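Local atomic coordinates of MRNA TRANSPORT REGULATOR Mtr2 (Candida albicans, PDB entry 1Q42), a protein that affects the transport of mRNA from the nucleus to the cytoplasm, interacts with Mex67 and has an NTF2-like fold. Residues A[168-172]-A[182-186]; A[161-165]-A[192-196]. All coordinates share one frame; numbering follows the deposited sequence.

Contact 1. Residues A[168-172]-A[182-186]; sequences VNLVV and IINSM
L170 and M186 run next to each other in the same direction, with L170 CD2 3.8 Å from M186 CG. Both are long, unbranched at CB and buried, so each can reach from its strand into the core, where F32 and F36 of helix 29-40 cover this face. CB and CG of M186, at the extended start of its chain (chi1 174°), touch L170 CD2; the bend at the thioether comes after. Farther along the same face the beta-branched residues take over, V172 CG2 lying 4.2 Å from I183 CG1. I182, the loop residue just before the strand, adds its CD1 3.7 Å from V172 CG1. I182 CG1 is wedged between its own backbone N and carbonyl carbon (chi1 56°), and from there CG1 and CD1 pass across V172 CG1.

The backbones beneath form the end of an antiparallel hairpin in the curved sheet of the NTF2 fold, and the pairing is interrupted by a classic beta bulge in which N184 and S185 both face V171. V171 O is gripped twice: N184 N comes nearly along the C=O axis at 2.8 Å, while S185 N lies in the carbonyl plane on a lone pair at 3.3 Å. In return, V171 N donates to S185 O at 3.1 Å, tilted from the carbonyl plane.

On the more exposed face V171 CG2 closely approaches S185 OG, 3.1 Å away. A water donates to N169 O and is also hydrogen-bonded to S185 OG, bridging the strands. N169 sends its amide away from the pair, to the carboxylate of D187.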
ATOM      1  N   VAL A 168       5.617   7.862   3.807  1.00 16.26           N
ATOM      2  CA  VAL A 168       4.504   7.160   4.402  1.00 16.94           C
ATOM      3  C   VAL A 168       4.692   7.168   5.918  1.00 17.39           C
ATOM      4  O   VAL A 168       5.794   6.927   6.407  1.00 17.76           O
ATOM      5  CB  VAL A 168       4.433   5.696   3.912  1.00 17.00           C
ATOM      6  CG1 VAL A 168       3.289   4.970   4.581  1.00 16.96           C
ATOM      7  CG2 VAL A 168       4.286   5.629   2.421  1.00 18.22           C
ATOM      8  N   ASN A 169       3.613   7.465   6.636  1.00 17.21           N
ATOM      9  CA  ASN A 169       3.569   7.357   8.079  1.00 17.83           C
ATOM     10  C   ASN A 169       2.518   6.310   8.457  1.00 17.32           C
ATOM     11  O   ASN A 169       1.389   6.396   8.039  1.00 16.57           O
ATOM     12  CB  ASN A 169       3.204   8.704   8.716  1.00 18.51           C
ATOM     13  CG  ASN A 169       4.294   9.738   8.560  1.00 21.82           C
ATOM     14  OD1 ASN A 169       5.426   9.525   8.978  1.00 23.91           O
ATOM     15  ND2 ASN A 169       3.955  10.861   7.956  1.00 25.43           N
ATOM     16  N   LEU A 170       2.921   5.308   9.227  1.00 17.66           N
ATOM     17  CA  LEU A 170       2.021   4.254   9.688  1.00 17.98           C
ATOM     18  C   LEU A 170       1.985   4.250  11.220  1.00 18.86           C
ATOM     19  O   LEU A 170       2.998   4.528  11.865  1.00 19.86           O
ATOM     20  CB  LEU A 170       2.551   2.887   9.233  1.00 18.05           C
ATOM     21  CG  LEU A 170       2.721   2.571   7.744  1.00 17.70           C
ATOM     22  CD1 LEU A 170       3.197   1.096   7.578  1.00 18.58           C
ATOM     23  CD2 LEU A 170       1.497   2.840   6.933  1.00 18.39           C
ATOM     24  N   VAL A 171       0.834   3.953  11.796  1.00 19.34           N
ATOM     25  CA  VAL A 171       0.746   3.562  13.194  1.00 19.85           C
ATOM     26  C   VAL A 171       0.246   2.112  13.170  1.00 20.81           C
ATOM     27  O   VAL A 171      -0.825   1.834  12.634  1.00 20.28           O
ATOM     28  CB  VAL A 171      -0.191   4.467  13.993  1.00 20.46           C
ATOM     29  CG1 VAL A 171      -0.183   4.054  15.462  1.00 21.53           C
ATOM     30  CG2 VAL A 171       0.222   5.935  13.846  1.00 19.83           C
ATOM     31  N   VAL A 172       1.046   1.195  13.711  1.00 21.96           N
ATOM     32  CA  VAL A 172       0.841  -0.239  13.533  1.00 23.51           C
ATOM     33  C   VAL A 172       0.863  -0.945  14.875  1.00 25.34           C
ATOM     34  O   VAL A 172       1.618  -0.566  15.752  1.00 25.19           O
ATOM     35  CB  VAL A 172       1.966  -0.862  12.650  1.00 23.71           C
ATOM     36  CG1 VAL A 172       1.611  -2.293  12.250  1.00 24.43           C
ATOM     37  CG2 VAL A 172       2.234  -0.010  11.416  1.00 24.13           C
ATOM     38  N   ILE A 182      -3.234  -5.135  10.973  1.00 28.81           N
ATOM     39  CA  ILE A 182      -2.461  -4.525  12.049  1.00 26.88           C
ATOM     40  C   ILE A 182      -2.216  -3.016  11.911  1.00 24.57           C
ATOM     41  O   ILE A 182      -1.870  -2.359  12.892  1.00 24.04           O
ATOM     42  CB  ILE A 182      -1.107  -5.251  12.217  1.00 27.42           C
ATOM     43  CG1 ILE A 182      -0.321  -5.274  10.906  1.00 27.57           C
ATOM     44  CG2 ILE A 182      -1.329  -6.670  12.757  1.00 28.18           C
ATOM     45  CD1 ILE A 182       1.081  -5.737  11.057  1.00 28.83           C
ATOM     46  N   ILE A 183      -2.396  -2.462  10.719  1.00 21.94           N
ATOM     47  CA  ILE A 183      -2.160  -1.025  10.519  1.00 21.10           C
ATOM     48  C   ILE A 183      -3.388  -0.214  10.939  1.00 20.65           C
ATOM     49  O   ILE A 183      -4.463  -0.374  10.362  1.00 20.72           O
ATOM     50  CB  ILE A 183      -1.781  -0.726   9.054  1.00 19.45           C
ATOM     51  CG1 ILE A 183      -0.510  -1.501   8.660  1.00 20.00           C
ATOM     52  CG2 ILE A 183      -1.569   0.788   8.875  1.00 20.10           C
ATOM     53  CD1 ILE A 183      -0.159  -1.473   7.173  1.00 20.56           C
ATOM     54  N   ASN A 184      -3.219   0.629  11.967  1.00 20.66           N
ATOM     55  CA  ASN A 184      -4.261   1.514  12.494  1.00 20.85           C
ATOM     56  C   ASN A 184      -4.432   2.807  11.729  1.00 19.74           C
ATOM     57  O   ASN A 184      -5.513   3.374  11.694  1.00 18.84           O
ATOM     58  CB  ASN A 184      -3.972   1.870  13.957  1.00 21.65           C
ATOM     59  CG  ASN A 184      -3.797   0.632  14.818  1.00 23.60           C
ATOM     60  OD1 ASN A 184      -2.674   0.276  15.206  1.00 26.90           O
ATOM     61  ND2 ASN A 184      -4.889  -0.062  15.059  1.00 23.14           N
ATOM     62  N   SER A 185      -3.351   3.289  11.141  1.00 19.50           N
ATOM     63  CA  SER A 185      -3.411   4.497  10.325  1.00 19.71           C
ATOM     64  C   SER A 185      -2.320   4.498   9.270  1.00 19.18           C
ATOM     65  O   SER A 185      -1.233   3.984   9.505  1.00 18.29           O
ATOM     66  CB  SER A 185      -3.340   5.765  11.188  1.00 21.06           C
ATOM     67  OG  SER A 185      -2.085   5.946  11.797  1.00 24.10           O
ATOM     68  N   MET A 186      -2.651   5.047   8.104  1.00 18.75           N
ATOM     69  CA  MET A 186      -1.715   5.189   6.986  1.00 18.78           C
ATOM     70  C   MET A 186      -1.878   6.577   6.382  1.00 18.01           C
ATOM     71  O   MET A 186      -2.987   7.005   6.051  1.00 18.11           O
ATOM     72  CB  MET A 186      -1.939   4.132   5.898  1.00 19.55           C
ATOM     73  CG  MET A 186      -1.069   4.344   4.638  1.00 21.06           C
ATOM     74  SD  MET A 186      -1.301   3.064   3.427  1.00 26.01           S
ATOM     75  CE  MET A 186      -2.888   3.473   2.784  1.00 25.41           C
TER
HETATM   76  O   HOH W   1      -0.408   7.342   9.937  1.00 23.01           O

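Contact 2. Residues A[161-165]-A[192-196]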
ATOM      1  N   GLY A 161       7.898   4.090 -15.769  1.00 25.14           N
ATOM      2  CA  GLY A 161       8.103   5.514 -15.967  1.00 24.84           C
ATOM      3  C   GLY A 161       9.115   6.115 -14.996  1.00 24.47           C
ATOM      4  O   GLY A 161       9.933   5.410 -14.379  1.00 24.13           O
ATOM      5  N   SER A 162       9.046   7.435 -14.861  1.00 23.86           N
ATOM      6  CA  SER A 162       9.941   8.198 -13.991  1.00 23.11           C
ATOM      7  C   SER A 162       9.624   7.976 -12.508  1.00 21.62           C
ATOM      8  O   SER A 162       8.472   7.704 -12.136  1.00 20.57           O
ATOM      9  CB  SER A 162       9.832   9.689 -14.312  1.00 23.92           C
ATOM     10  OG  SER A 162      10.217   9.950 -15.666  1.00 25.99           O
ATOM     11  N   TRP A 163      10.653   8.105 -11.676  1.00 21.22           N
ATOM     12  CA  TRP A 163      10.512   7.992 -10.224  1.00 19.56           C
ATOM     13  C   TRP A 163       9.710   9.144  -9.604  1.00 18.89           C
ATOM     14  O   TRP A 163       9.955  10.341  -9.897  1.00 18.18           O
ATOM     15  CB  TRP A 163      11.876   7.937  -9.538  1.00 20.09           C
ATOM     16  CG  TRP A 163      12.711   6.670  -9.763  1.00 20.08           C
ATOM     17  CD1 TRP A 163      13.938   6.600 -10.366  1.00 23.61           C
ATOM     18  CD2 TRP A 163      12.401   5.333  -9.343  1.00 20.19           C
ATOM     19  NE1 TRP A 163      14.396   5.304 -10.357  1.00 22.84           N
ATOM     20  CE2 TRP A 163      13.469   4.507  -9.739  1.00 22.13           C
ATOM     21  CE3 TRP A 163      11.308   4.737  -8.698  1.00 19.96           C
ATOM     22  CZ2 TRP A 163      13.487   3.124  -9.499  1.00 22.45           C
ATOM     23  CZ3 TRP A 163      11.342   3.355  -8.448  1.00 20.16           C
ATOM     24  CH2 TRP A 163      12.417   2.573  -8.860  1.00 22.40           C
ATOM     25  N   PHE A 164       8.754   8.743  -8.761  1.00 17.58           N
ATOM     26  CA  PHE A 164       8.052   9.601  -7.835  1.00 17.30           C
ATOM     27  C   PHE A 164       8.737   9.414  -6.485  1.00 17.01           C
ATOM     28  O   PHE A 164       9.244   8.348  -6.199  1.00 16.50           O
ATOM     29  CB  PHE A 164       6.611   9.140  -7.598  1.00 16.80           C
ATOM     30  CG  PHE A 164       5.668   9.362  -8.745  1.00 18.86           C
ATOM     31  CD1 PHE A 164       4.531  10.112  -8.553  1.00 18.28           C
ATOM     32  CD2 PHE A 164       5.867   8.764  -9.974  1.00 18.99           C
ATOM     33  CE1 PHE A 164       3.612  10.293  -9.584  1.00 20.17           C
ATOM     34  CE2 PHE A 164       4.965   8.947 -11.010  1.00 21.57           C
ATOM     35  CZ  PHE A 164       3.830   9.711 -10.806  1.00 20.66           C
ATOM     36  N   GLY A 165       8.676  10.435  -5.642  1.00 15.80           N
ATOM     37  CA  GLY A 165       9.025  10.299  -4.248  1.00 16.03           C
ATOM     38  C   GLY A 165       7.775  10.067  -3.432  1.00 16.27           C
ATOM     39  O   GLY A 165       6.741  10.653  -3.708  1.00 15.13           O
ATOM     40  N   TYR A 192       7.426  13.948  -4.436  1.00 18.17           N
ATOM     41  CA  TYR A 192       7.841  14.430  -5.758  1.00 18.88           C
ATOM     42  C   TYR A 192       7.024  13.740  -6.839  1.00 19.73           C
ATOM     43  O   TYR A 192       6.919  12.512  -6.859  1.00 18.01           O
ATOM     44  CB  TYR A 192       9.333  14.180  -6.009  1.00 19.11           C
ATOM     45  CG  TYR A 192       9.720  14.531  -7.417  1.00 19.17           C
ATOM     46  CD1 TYR A 192       9.934  15.859  -7.779  1.00 20.58           C
ATOM     47  CD2 TYR A 192       9.811  13.561  -8.404  1.00 19.06           C
ATOM     48  CE1 TYR A 192      10.249  16.204  -9.091  1.00 20.74           C
ATOM     49  CE2 TYR A 192      10.115  13.894  -9.713  1.00 23.01           C
ATOM     50  CZ  TYR A 192      10.352  15.220 -10.048  1.00 21.67           C
ATOM     51  OH  TYR A 192      10.670  15.579 -11.339  1.00 22.08           O
ATOM     52  N   VAL A 193       6.493  14.542  -7.761  1.00 20.42           N
ATOM     53  CA  VAL A 193       5.721  14.030  -8.879  1.00 21.87           C
ATOM     54  C   VAL A 193       6.367  14.511 -10.179  1.00 24.39           C
ATOM     55  O   VAL A 193       6.508  15.721 -10.387  1.00 24.90           O
ATOM     56  CB  VAL A 193       4.262  14.547  -8.822  1.00 21.51           C
ATOM     57  CG1 VAL A 193       3.482  14.119 -10.071  1.00 20.55           C
ATOM     58  CG2 VAL A 193       3.583  14.053  -7.567  1.00 21.88           C
ATOM     59  N   PRO A 194       6.782  13.594 -11.042  1.00 26.24           N
ATOM     60  CA  PRO A 194       7.405  13.996 -12.312  1.00 28.93           C
ATOM     61  C   PRO A 194       6.398  14.639 -13.287  1.00 32.28           C
ATOM     62  O   PRO A 194       5.221  14.296 -13.281  1.00 31.48           O
ATOM     63  CB  PRO A 194       7.976  12.683 -12.862  1.00 28.28           C
ATOM     64  CG  PRO A 194       7.164  11.593 -12.207  1.00 26.92           C
ATOM     65  CD  PRO A 194       6.713  12.129 -10.890  1.00 25.58           C
ATOM     66  N   ASN A 195       6.881  15.557 -14.121  1.00 36.81           N
ATOM     67  CA  ASN A 195       6.010  16.326 -15.016  1.00 40.70           C
ATOM     68  C   ASN A 195       5.404  15.483 -16.135  1.00 43.14           C
ATOM     69  O   ASN A 195       4.372  15.853 -16.699  1.00 44.29           O
ATOM     70  CB  ASN A 195       6.777  17.484 -15.675  1.00 42.24           C
ATOM     71  CG  ASN A 195       7.439  18.414 -14.671  1.00 44.05           C
ATOM     72  OD1 ASN A 195       7.304  18.252 -13.457  1.00 47.54           O
ATOM     73  ND2 ASN A 195       8.181  19.392 -15.184  1.00 48.22           N
ATOM     74  N   ASP A 196       6.041  14.352 -16.437  1.00 36.89           N
ATOM     75  CA  ASP A 196       5.858  13.646 -17.708  1.00 38.66           C
ATOM     76  C   ASP A 196       4.765  12.579 -17.697  1.00 39.40           C
ATOM     77  O   ASP A 196       4.593  11.851 -16.716  1.00 40.85           O
ATOM     78  CB  ASP A 196       7.196  13.031 -18.167  1.00 39.34           C
ATOM     79  CG  ASP A 196       7.871  12.186 -17.083  1.00 40.97           C
ATOM     80  OD1 ASP A 196       7.167  11.590 -16.240  1.00 43.05           O
ATOM     81  OD2 ASP A 196       9.111  12.060 -17.004  1.00 44.59           O
TER
HETATM   82  O   HOH W   2       6.765   9.074 -16.128  1.00 31.65           O
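Y192 pairs with G165 as the strands run out: G165 N donates to Y192 O at 3.0 Å, and the return bond from Y192 N to G165 O is long and weak. G165 puts no side chain beside Y192 in this pair. The tyrosine CG lies anti to the backbone N (chi1 174°), which carries the ring to the backbone carbonyl of W163, whose O meets its edge in plane, 3.6 Å from Y192 CD2.

V193 follows with a modest touch, its CG1 3.9 Å from F164 CE1, the two side chains crossing at a slant. This is the open end of the antiparallel hairpin made by strands 164-173 and 183-192, where side-chain packing takes over from regular backbone pairing. F164 meets F129 of strand 118-129 edge-to-face, and also the ring of F190 in strand 183-192.

P194 has no N-H to offer a neighbouring strand, but its ring suits an aromatic face. CD sits 3.4 Å from the centroid of the F164 ring and only 6° off the ring normal, a well-centred CH-pi contact; CG lies alongside it, over the CD2-CE2 side. The next ring carbon, CB, rests against S162 CB at 3.8 Å.

Beyond N195 the chain turns so that the carboxylate of D196 reaches S162. S162 OG, on a side chain short enough to stay close to its backbone, donates to the syn side of D196 OD2 at 2.7 Å, 18° out of the carboxylate plane. The other oxygen, OD1, accepts a hydrogen bond from a water that in turn accepts from S162 N.

How the contacts relate
The two contacts belong to one beta hairpin, strands 164-173 and 183-192, which are neighbours in the mixed sheet of the NTF2-like fold. Along the chain the order is 161-165, 168-172, 182-186, 192-196, so contact 1 is nested within the loop that contact 2 closes. Their centres are 24 Å apart and the segments of one do not touch those of the other. Contact 1 is buried, near the turn of the hairpin and under helix 29-40; contact 2 lies at the surface, at the open end. They thus mark the hairpin's two ends, one packed into the core, the other reaching past strand 183-192 into the final loop, where the modelled chain stops.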